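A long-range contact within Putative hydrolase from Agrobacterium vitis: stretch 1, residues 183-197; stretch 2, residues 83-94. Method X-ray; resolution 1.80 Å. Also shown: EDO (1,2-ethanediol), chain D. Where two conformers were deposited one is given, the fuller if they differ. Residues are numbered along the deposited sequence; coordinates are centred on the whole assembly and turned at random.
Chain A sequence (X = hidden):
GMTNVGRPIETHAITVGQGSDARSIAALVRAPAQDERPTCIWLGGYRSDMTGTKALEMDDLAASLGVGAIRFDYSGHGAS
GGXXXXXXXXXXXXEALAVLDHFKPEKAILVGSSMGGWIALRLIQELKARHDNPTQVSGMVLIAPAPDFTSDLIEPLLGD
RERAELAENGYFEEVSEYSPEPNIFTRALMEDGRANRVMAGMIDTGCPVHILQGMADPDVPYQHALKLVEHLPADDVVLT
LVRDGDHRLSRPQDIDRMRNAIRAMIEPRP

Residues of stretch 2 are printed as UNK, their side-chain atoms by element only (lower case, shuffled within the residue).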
ATOM      1  N   ASN A 183       4.224  18.397  -0.806  1.00 37.78           N
ATOM      2  CA  ASN A 183       3.383  17.423  -1.494  1.00 37.48           C
ATOM      3  C   ASN A 183       2.749  18.042  -2.717  1.00 35.15           C
ATOM      4  O   ASN A 183       2.266  19.174  -2.659  1.00 37.19           O
ATOM      5  CB  ASN A 183       2.245  16.951  -0.594  1.00 37.36           C
ATOM      6  CG  ASN A 183       2.703  16.052   0.510  1.00 43.04           C
ATOM      7  OD1 ASN A 183       3.619  15.256   0.331  1.00 49.51           O
ATOM      8  ND2 ASN A 183       2.055  16.156   1.669  1.00 47.18           N
ATOM      9  N   ILE A 184       2.799  17.328  -3.831  1.00 33.38           N
ATOM     10  CA  ILE A 184       2.034  17.704  -4.990  1.00 31.56           C
ATOM     11  C   ILE A 184       0.994  16.595  -5.269  1.00 27.97           C
ATOM     12  O   ILE A 184       1.246  15.416  -5.020  1.00 28.53           O
ATOM     13  CB  ILE A 184       2.915  18.091  -6.175  1.00 36.72           C
ATOM     14  CG1 ILE A 184       3.206  16.934  -7.097  1.00 35.32           C
ATOM     15  CG2 ILE A 184       4.227  18.823  -5.720  1.00 43.73           C
ATOM     16  CD1 ILE A 184       2.483  17.104  -8.380  1.00 37.46           C
ATOM     17  N   PHE A 185      -0.178  17.002  -5.725  1.00 22.72           N
ATOM     18  CA  PHE A 185      -1.247  16.076  -6.101  1.00 20.98           C
ATOM     19  C   PHE A 185      -1.731  16.509  -7.505  1.00 18.39           C
ATOM     20  O   PHE A 185      -2.104  17.666  -7.711  1.00 17.25           O
ATOM     21  CB  PHE A 185      -2.395  16.150  -5.099  1.00 22.76           C
ATOM     22  CG  PHE A 185      -2.025  15.751  -3.695  1.00 22.28           C
ATOM     23  CD1 PHE A 185      -1.890  14.427  -3.346  1.00 23.83           C
ATOM     24  CD2 PHE A 185      -1.812  16.728  -2.721  1.00 27.95           C
ATOM     25  CE1 PHE A 185      -1.547  14.046  -2.048  1.00 29.18           C
ATOM     26  CE2 PHE A 185      -1.481  16.359  -1.416  1.00 26.45           C
ATOM     27  CZ  PHE A 185      -1.345  15.040  -1.082  1.00 29.73           C
ATOM     28  N   THR A 186      -1.643  15.602  -8.484  1.00 16.23           N
ATOM     29  CA  THR A 186      -1.984  15.925  -9.865  1.00 14.04           C
ATOM     30  C   THR A 186      -3.501  15.755 -10.130  1.00 17.68           C
ATOM     31  O   THR A 186      -4.185  14.976  -9.423  1.00 18.40           O
ATOM     32  CB  THR A 186      -1.224  15.051 -10.882  1.00 18.74           C
ATOM     33  OG1 THR A 186      -1.621  13.694 -10.717  1.00 18.15           O
ATOM     34  CG2 THR A 186       0.351  15.133 -10.713  1.00 14.87           C
ATOM     35  N   ARG A 187      -3.966  16.483 -11.133  1.00 20.41           N
ATOM     36  CA  ARG A 187      -5.337  16.355 -11.628  0.50 22.32           C
ATOM     37  C   ARG A 187      -5.596  14.889 -12.017  1.00 22.17           C
ATOM     38  O   ARG A 187      -6.630  14.341 -11.663  1.00 20.05           O
ATOM     39  CB  ARG A 187      -5.574  17.283 -12.817  0.50 21.97           C
ATOM     40  CG  ARG A 187      -7.029  17.301 -13.334  0.50 24.92           C
ATOM     41  CD  ARG A 187      -7.219  18.263 -14.521  0.50 26.17           C
ATOM     42  NE  ARG A 187      -8.296  17.825 -15.404  0.50 25.38           N
ATOM     43  CZ  ARG A 187      -8.694  18.472 -16.494  0.50 33.06           C
ATOM     44  NH1 ARG A 187      -8.110  19.608 -16.858  0.50 26.62           N
ATOM     45  NH2 ARG A 187      -9.681  17.974 -17.225  0.50 35.12           N
ATOM     46  N   ALA A 188      -4.648  14.267 -12.713  1.00 22.57           N
ATOM     47  CA  ALA A 188      -4.765  12.833 -13.107  1.00 23.10           C
ATOM     48  C   ALA A 188      -4.944  11.882 -11.925  1.00 23.05           C
ATOM     49  O   ALA A 188      -5.810  10.993 -11.957  1.00 22.35           O
ATOM     50  CB  ALA A 188      -3.577  12.393 -14.021  1.00 23.10           C
ATOM     51  N   LEU A 189      -4.170  12.073 -10.854  1.00 19.80           N
ATOM     52  CA  LEU A 189      -4.356  11.308  -9.630  1.00 21.60           C
ATOM     53  C   LEU A 189      -5.753  11.491  -9.034  1.00 20.30           C
ATOM     54  O   LEU A 189      -6.371  10.508  -8.606  1.00 18.53           O
ATOM     55  CB  LEU A 189      -3.293  11.680  -8.559  1.00 21.84           C
ATOM     56  CG  LEU A 189      -3.390  10.946  -7.235  1.00 19.92           C
ATOM     57  CD1 LEU A 189      -2.540   9.671  -7.230  1.00 22.40           C
ATOM     58  CD2 LEU A 189      -3.007  11.841  -6.015  1.00 24.63           C
HETATM   59  N   MSE A 190      -6.225  12.729  -8.932  1.00 18.74           N
HETATM   60  CA  MSE A 190      -7.545  12.988  -8.335  1.00 19.97           C
HETATM   61  C   MSE A 190      -8.672  12.323  -9.190  1.00 19.46           C
HETATM   62  O   MSE A 190      -9.566  11.706  -8.635  1.00 20.72           O
HETATM   63  CB  MSE A 190      -7.836  14.500  -8.221  1.00 21.59           C
HETATM   64  CG  MSE A 190      -6.831  15.303  -7.314  1.00 18.59           C
HETATM   65 SE   MSE A 190      -6.888  14.861  -5.521  0.75 19.39          SE
HETATM   66  CE  MSE A 190      -8.723  15.388  -5.193  1.00 22.34           C
ATOM     67  N   GLU A 191      -8.589  12.448 -10.507  1.00 17.22           N
ATOM     68  CA  GLU A 191      -9.656  11.926 -11.399  1.00 18.25           C
ATOM     69  C   GLU A 191      -9.657  10.380 -11.337  1.00 18.48           C
ATOM     70  O   GLU A 191     -10.689   9.753 -11.141  1.00 19.08           O
ATOM     71  CB  GLU A 191      -9.454  12.412 -12.824  1.00 19.83           C
ATOM     72  CG  GLU A 191      -9.765  13.901 -13.037  1.00 21.69           C
ATOM     73  CD  GLU A 191      -9.379  14.429 -14.398  1.00 24.10           C
ATOM     74  OE1 GLU A 191      -8.687  13.752 -15.196  1.00 28.73           O
ATOM     75  OE2 GLU A 191      -9.763  15.576 -14.661  1.00 27.40           O
ATOM     76  N   ASP A 192      -8.476   9.792 -11.423  1.00 20.40           N
ATOM     77  CA  ASP A 192      -8.330   8.322 -11.396  1.00 21.38           C
ATOM     78  C   ASP A 192      -8.599   7.718 -10.016  1.00 22.44           C
ATOM     79  O   ASP A 192      -8.971   6.549  -9.929  1.00 21.39           O
ATOM     80  CB  ASP A 192      -6.958   7.929 -11.979  1.00 20.69           C
ATOM     81  CG  ASP A 192      -6.653   6.427 -11.861  1.00 20.60           C
ATOM     82  OD1 ASP A 192      -7.060   5.684 -12.764  1.00 20.71           O
ATOM     83  OD2 ASP A 192      -6.030   6.005 -10.879  1.00 19.55           O
ATOM     84  N   GLY A 193      -8.478   8.505  -8.926  1.00 17.92           N
ATOM     85  CA  GLY A 193      -8.794   8.008  -7.616  1.00 19.17           C
ATOM     86  C   GLY A 193     -10.266   7.565  -7.524  1.00 18.00           C
ATOM     87  O   GLY A 193     -10.566   6.591  -6.820  1.00 22.54           O
ATOM     88  N   ARG A 194     -11.150   8.223  -8.258  1.00 18.97           N
ATOM     89  CA  ARG A 194     -12.571   7.847  -8.294  1.00 16.84           C
ATOM     90  C   ARG A 194     -12.791   6.533  -9.074  1.00 20.28           C
ATOM     91  O   ARG A 194     -13.713   5.753  -8.741  1.00 19.88           O
ATOM     92  CB  ARG A 194     -13.465   8.986  -8.813  1.00 17.58           C
ATOM     93  CG  ARG A 194     -13.832   9.983  -7.687  1.00 17.44           C
ATOM     94  CD  ARG A 194     -14.531  11.252  -8.231  1.00 18.53           C
ATOM     95  NE  ARG A 194     -14.981  12.092  -7.109  1.00 19.88           N
ATOM     96  CZ  ARG A 194     -16.155  11.993  -6.489  1.00 23.19           C
ATOM     97  NH1 ARG A 194     -17.062  11.097  -6.877  1.00 18.39           N
ATOM     98  NH2 ARG A 194     -16.451  12.824  -5.487  1.00 21.29           N
ATOM     99  N   ALA A 195     -11.968   6.302 -10.100  1.00 20.48           N
ATOM    100  CA  ALA A 195     -11.970   5.010 -10.823  1.00 21.66           C
ATOM    101  C   ALA A 195     -11.651   3.851  -9.876  1.00 21.14           C
ATOM    102  O   ALA A 195     -12.107   2.756 -10.089  1.00 22.64           O
ATOM    103  CB  ALA A 195     -11.005   5.013 -12.028  1.00 18.07           C
ATOM    104  N   ASN A 196     -10.886   4.094  -8.818  1.00 18.60           N
ATOM    105  CA  ASN A 196     -10.465   3.073  -7.858  1.00 19.07           C
ATOM    106  C   ASN A 196     -11.163   3.114  -6.477  1.00 19.22           C
ATOM    107  O   ASN A 196     -10.690   2.518  -5.484  1.00 19.59           O
ATOM    108  CB  ASN A 196      -8.938   3.179  -7.679  1.00 19.56           C
ATOM    109  CG  ASN A 196      -8.185   2.722  -8.903  1.00 20.85           C
ATOM    110  OD1 ASN A 196      -7.992   1.513  -9.085  1.00 21.20           O
ATOM    111  ND2 ASN A 196      -7.737   3.681  -9.768  1.00 18.94           N
ATOM    112  N   ARG A 197     -12.298   3.817  -6.402  1.00 18.65           N
ATOM    113  CA  ARG A 197     -12.964   4.004  -5.128  1.00 19.11           C
ATOM    114  C   ARG A 197     -13.459   2.633  -4.628  1.00 21.20           C
ATOM    115  O   ARG A 197     -14.175   1.925  -5.363  1.00 21.23           O
ATOM    116  CB  ARG A 197     -14.130   4.988  -5.272  1.00 18.09           C
ATOM    117  CG  ARG A 197     -14.694   5.530  -3.951  1.00 17.21           C
ATOM    118  CD  ARG A 197     -15.783   6.580  -4.205  1.00 20.05           C
ATOM    119  NE  ARG A 197     -16.016   7.387  -3.003  1.00 18.07           N
ATOM    120  CZ  ARG A 197     -16.694   8.529  -2.971  1.00 16.94           C
ATOM    121  NH1 ARG A 197     -17.267   9.022  -4.060  1.00 17.34           N
ATOM    122  NH2 ARG A 197     -16.802   9.188  -1.811  1.00 20.97           N
ATOM    123  N   UNK A  83       8.141   8.951 -14.489  1.00 19.11           N
ATOM    124  CA  UNK A  83       7.979  10.270 -13.822  1.00 20.79           C
ATOM    125  C   UNK A  83       6.969  10.207 -12.686  1.00 20.93           C
ATOM    126  O   UNK A  83       5.902   9.588 -12.816  1.00 19.99           O
ATOM    127  c   UNK A  83       7.554  11.364 -14.845  1.00 19.06           C
ATOM    128  N   UNK A  84       7.286  10.843 -11.557  1.00 17.68           N
ATOM    129  CA  UNK A  84       6.330  10.959 -10.474  1.00 17.32           C
ATOM    130  C   UNK A  84       4.970  11.555 -10.921  1.00 18.14           C
ATOM    131  O   UNK A  84       3.914  11.022 -10.540  1.00 19.12           O
ATOM    132  c   UNK A  84       5.113  10.808  -6.103  1.00 32.20           C
ATOM    133  c   UNK A  84       5.982  10.790  -7.202  1.00 27.39           C
ATOM    134  c   UNK A  84       5.976  11.811  -8.142  1.00 21.91           C
ATOM    135  c   UNK A  84       6.894  11.771  -9.309  1.00 21.78           C
ATOM    136  c   UNK A  84       4.208  12.889  -6.887  1.00 30.39           C
ATOM    137  c   UNK A  84       4.214  11.861  -5.960  1.00 29.70           C
ATOM    138  c   UNK A  84       5.087  12.869  -7.976  1.00 24.95           C
ATOM    139  N   UNK A  85       4.995  12.589 -11.743  1.00 20.90           N
ATOM    140  CA  UNK A  85       3.740  13.254 -12.146  1.00 23.12           C
ATOM    141  C   UNK A  85       2.845  12.393 -13.078  1.00 23.19           C
ATOM    142  O   UNK A  85       1.686  12.749 -13.312  1.00 19.66           O
ATOM    143  c   UNK A  85       4.365  15.394 -17.242  1.00 70.78           C
ATOM    144  n   UNK A  85       5.077  15.828 -16.198  1.00 57.86           N
ATOM    145  n   UNK A  85       3.103  14.999 -17.100  1.00 76.04           N
ATOM    146  c   UNK A  85       4.020  14.631 -12.760  1.00 23.82           C
ATOM    147  n   UNK A  85       4.926  15.356 -18.448  1.00 77.84           N
ATOM    148  c   UNK A  85       4.588  15.932 -14.828  1.00 45.85           C
ATOM    149  c   UNK A  85       4.528  14.555 -14.170  1.00 34.40           C
ATOM    150  N   UNK A  86       3.381  11.290 -13.614  1.00 21.72           N
ATOM    151  CA  UNK A  86       2.571  10.340 -14.393  1.00 22.35           C
ATOM    152  C   UNK A  86       1.927   9.256 -13.513  1.00 22.56           C
ATOM    153  O   UNK A  86       1.123   8.463 -13.999  1.00 22.95           O
ATOM    154  o   UNK A  86       3.079  11.656 -16.858  1.00 23.92           O
ATOM    155  o   UNK A  86       4.920  10.580 -17.173  1.00 25.50           O
ATOM    156  c   UNK A  86       3.407   9.700 -15.523  1.00 22.99           C
ATOM    157  c   UNK A  86       3.822  10.704 -16.602  1.00 24.08           C
ATOM    158  N   UNK A  87       2.273   9.210 -12.230  1.00 20.35           N
ATOM    159  CA  UNK A  87       1.700   8.264 -11.307  1.00 20.70           C
ATOM    160  C   UNK A  87       0.207   8.425 -11.006  1.00 20.88           C
ATOM    161  O   UNK A  87      -0.301   9.523 -10.880  1.00 20.77           O
ATOM    162  N   UNK A  88      -0.485   7.295 -10.886  1.00 20.47           N
ATOM    163  CA  UNK A  88      -1.899   7.249 -10.521  1.00 18.84           C
ATOM    164  C   UNK A  88      -2.105   5.952  -9.720  1.00 19.18           C
ATOM    165  O   UNK A  88      -1.300   5.002  -9.814  1.00 20.34           O
ATOM    166  c   UNK A  88      -2.833   7.236 -11.768  1.00 20.41           C
ATOM    167  c   UNK A  88      -2.726   8.518 -12.695  1.00 20.35           C
ATOM    168  o   UNK A  88      -2.564   6.048 -12.538  1.00 21.79           O
ATOM    169  N   UNK A  89      -3.189   5.877  -8.955  1.00 18.87           N
ATOM    170  CA  UNK A  89      -3.570   4.647  -8.297  1.00 17.82           C
ATOM    171  C   UNK A  89      -3.639   3.490  -9.319  1.00 18.73           C
ATOM    172  O   UNK A  89      -3.112   2.393  -9.025  1.00 20.60           O
ATOM    173  c   UNK A  89      -4.778   5.869  -6.393  1.00 24.62           C
ATOM    174  c   UNK A  89      -5.250   3.470  -6.824  1.00 20.96           C
ATOM    175  c   UNK A  89      -4.877   4.779  -7.489  1.00 18.22           C
ATOM    176  c   UNK A  89      -3.760   5.592  -5.350  1.00 21.31           C
ATOM    177  N   UNK A  90      -4.267   3.703 -10.478  1.00 20.13           N
ATOM    178  CA  UNK A  90      -4.335   2.634 -11.487  1.00 19.34           C
ATOM    179  C   UNK A  90      -2.946   2.114 -11.915  1.00 22.48           C
ATOM    180  O   UNK A  90      -2.736   0.888 -12.038  1.00 19.79           O
ATOM    181  o   UNK A  90      -6.515   3.238 -12.418  1.00 19.46           O
ATOM    182  c   UNK A  90      -5.136   3.046 -12.720  1.00 22.11           C
ATOM    183  N   UNK A  91      -2.004   3.031 -12.197  1.00 19.89           N
ATOM    184  CA  UNK A  91      -0.653   2.633 -12.635  1.00 20.84           C
ATOM    185  C   UNK A  91       0.143   1.927 -11.537  1.00 20.76           C
ATOM    186  O   UNK A  91       0.868   0.946 -11.804  1.00 19.45           O
ATOM    187  c   UNK A  91       0.155   3.842 -13.177  1.00 19.95           C
ATOM    188  c   UNK A  91       2.569   5.352 -16.011  1.00 31.95           C
ATOM    189  n   UNK A  91       1.736   5.710 -15.029  1.00 27.23           N
ATOM    190  n   UNK A  91       3.867   5.630 -15.897  1.00 32.82           N
ATOM    191  c   UNK A  91      -0.249   4.210 -14.589  1.00 24.54           C
ATOM    192  c   UNK A  91       0.278   5.542 -15.033  1.00 27.29           C
ATOM    193  n   UNK A  91       2.141   4.709 -17.099  1.00 33.34           N
ATOM    194  N   UNK A  92       0.008   2.409 -10.295  1.00 20.91           N
ATOM    195  CA  UNK A  92       0.742   1.838  -9.166  1.00 21.07           C
ATOM    196  C   UNK A  92       0.164   0.469  -8.767  1.00 20.84           C
ATOM    197  O   UNK A  92       0.908  -0.446  -8.420  1.00 20.46           O
ATOM    198  c   UNK A  92       2.662   7.577  -8.088  1.00 22.94           C
ATOM    199  c   UNK A  92       2.519   6.200  -8.351  1.00 21.33           C
ATOM    200  c   UNK A  92       1.686   8.172  -7.332  1.00 20.02           C
ATOM    201  n   UNK A  92       3.299   5.364  -9.095  1.00 23.00           N
ATOM    202  c   UNK A  92       0.617   7.435  -6.793  1.00 21.21           C
ATOM    203  c   UNK A  92       0.764   2.828  -7.984  1.00 20.72           C
ATOM    204  c   UNK A  92       0.490   6.061  -7.034  1.00 21.72           C
ATOM    205  c   UNK A  92       2.763   4.085  -9.046  1.00 20.27           C
ATOM    206  c   UNK A  92       1.632   4.065  -8.295  1.00 22.86           C
ATOM    207  c   UNK A  92       1.446   5.429  -7.825  1.00 19.82           C
ATOM    208  N   UNK A  93      -1.148   0.309  -8.916  1.00 21.42           N
ATOM    209  CA  UNK A  93      -1.782  -0.994  -8.759  1.00 19.49           C
ATOM    210  C   UNK A  93      -1.304  -1.967  -9.840  1.00 19.81           C
ATOM    211  O   UNK A  93      -1.012  -3.134  -9.534  1.00 21.23           O
ATOM    212  c   UNK A  93      -3.314  -0.852  -8.822  1.00 19.73           C
ATOM    213  c   UNK A  93      -4.128  -2.160  -8.919  1.00 20.81           C
ATOM    214  c   UNK A  93      -3.934  -3.042  -7.632  1.00 20.89           C
ATOM    215  c   UNK A  93      -5.658  -1.811  -9.113  1.00 21.11           C
ATOM    216  N   UNK A  94      -1.256  -1.514 -11.092  1.00 19.14           N
ATOM    217  CA  UNK A  94      -0.792  -2.332 -12.191  1.00 20.21           C
ATOM    218  C   UNK A  94       0.621  -2.875 -11.916  1.00 21.02           C
ATOM    219  O   UNK A  94       0.951  -4.033 -12.231  1.00 18.60           O
ATOM    220  o   UNK A  94      -0.305  -2.139 -17.090  1.00 31.54           O
ATOM    221  o   UNK A  94      -0.303  -0.238 -15.978  1.00 26.42           O
ATOM    222  c   UNK A  94      -0.341  -1.500 -16.016  1.00 27.17           C
ATOM    223  c   UNK A  94      -0.793  -1.521 -13.490  1.00 21.00           C
ATOM    224  c   UNK A  94      -0.399  -2.320 -14.718  1.00 21.96           C
TER
HETATM  225  C1  EDO D 272     -13.124   0.064  -8.240  1.00 59.43           C
HETATM  226  O1  EDO D 272     -12.697  -0.447  -9.523  1.00 60.96           O
HETATM  227  C2  EDO D 272     -12.935  -0.973  -7.146  1.00 52.06           C
HETATM  228  O2  EDO D 272     -14.162  -1.255  -6.477  1.00 56.39           O
HETATM  229  O   HOH W   1      -0.663  11.810 -12.557  1.00 27.46           O
HETATM  230  O   HOH W   2      -5.268   7.923  -9.111  1.00 23.84           O

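Position 83 carries one side-chain carbon, out of reach of stretch 1; it is alanine, A83. At position 84 one carbon leads to a ring of six carbons, which fits phenylalanine, and the ring edge of F84 meets I184, with F84 CE2 4.2 Å from I184 CG1. Position 85 has three carbons, a nitrogen, and a carbon bearing two more nitrogens, the guanidinium of arginine. The end of R85 leads away from stretch 1, but its base and backbone meet T186: R85 CB lies 4.2 Å and R85 O 3.8 Å from T186 CG2. Position 86 has two carbons, the second carrying two oxygens. Two oxygens on the second carbon make a carboxylate directly on CB, so this is aspartate, D86, and its CB points away from stretch 1.

Position 87 has no side-chain atoms and is glycine, G87. Position 88 has one carbon carrying an oxygen and a carbon, a threonine. T88 OG1 accepts from the backbone N of position 91 at 3.1 Å and so caps the helix that begins at 89, while T88 CG2 packs 4.2 Å from A188 CB. At position 89 four carbons fork at the first, one arm two carbons long: isoleucine. I89 CG2 lies 3.7 Å from N196 CG.

Position 90 ends in a single oxygen after one carbon, 2.5 Å from D192 OD1, and is serine, S90. Position 91 repeats the guanidinium pattern of 85 and is arginine, R91, whose side chain does not touch stretch 1. Position 92 has one carbon, then fused five- and six-membered rings holding eight carbons and one nitrogen, a tryptophan; W92 CZ3 approaches L189 CD1 to 3.9 Å. Position 93 has four carbons forked at the second, leucine, with L93 CD2 4.1 Å from N196 OD1. Position 94 has three carbons, the third carrying two oxygens, and is assigned as glutamate, E94, out of reach.

The contact turns on S90 and D192. The carboxylate takes two hydrogen bonds from one residue, S90 N to D192 OD2 at 2.9 Å and S90 OG to D192 OD1 at 2.5 Å, and N196 ND2 donates to S90 OG at 3.0 Å, so the hydroxyl both gives and receives. Water 2 extends this network, accepting from I89 N and donating to L189 O and D192 OD2. Water 1 does similar work near the strand, joining T186 OG1 to R85 O and G87 O. L189 packs against W92 and I89, adding an apolar patch. The helix axes are inclined at 68° and approach to 9.6 Å.

Stretch 2 (83-94) AFRDGTISRWLE
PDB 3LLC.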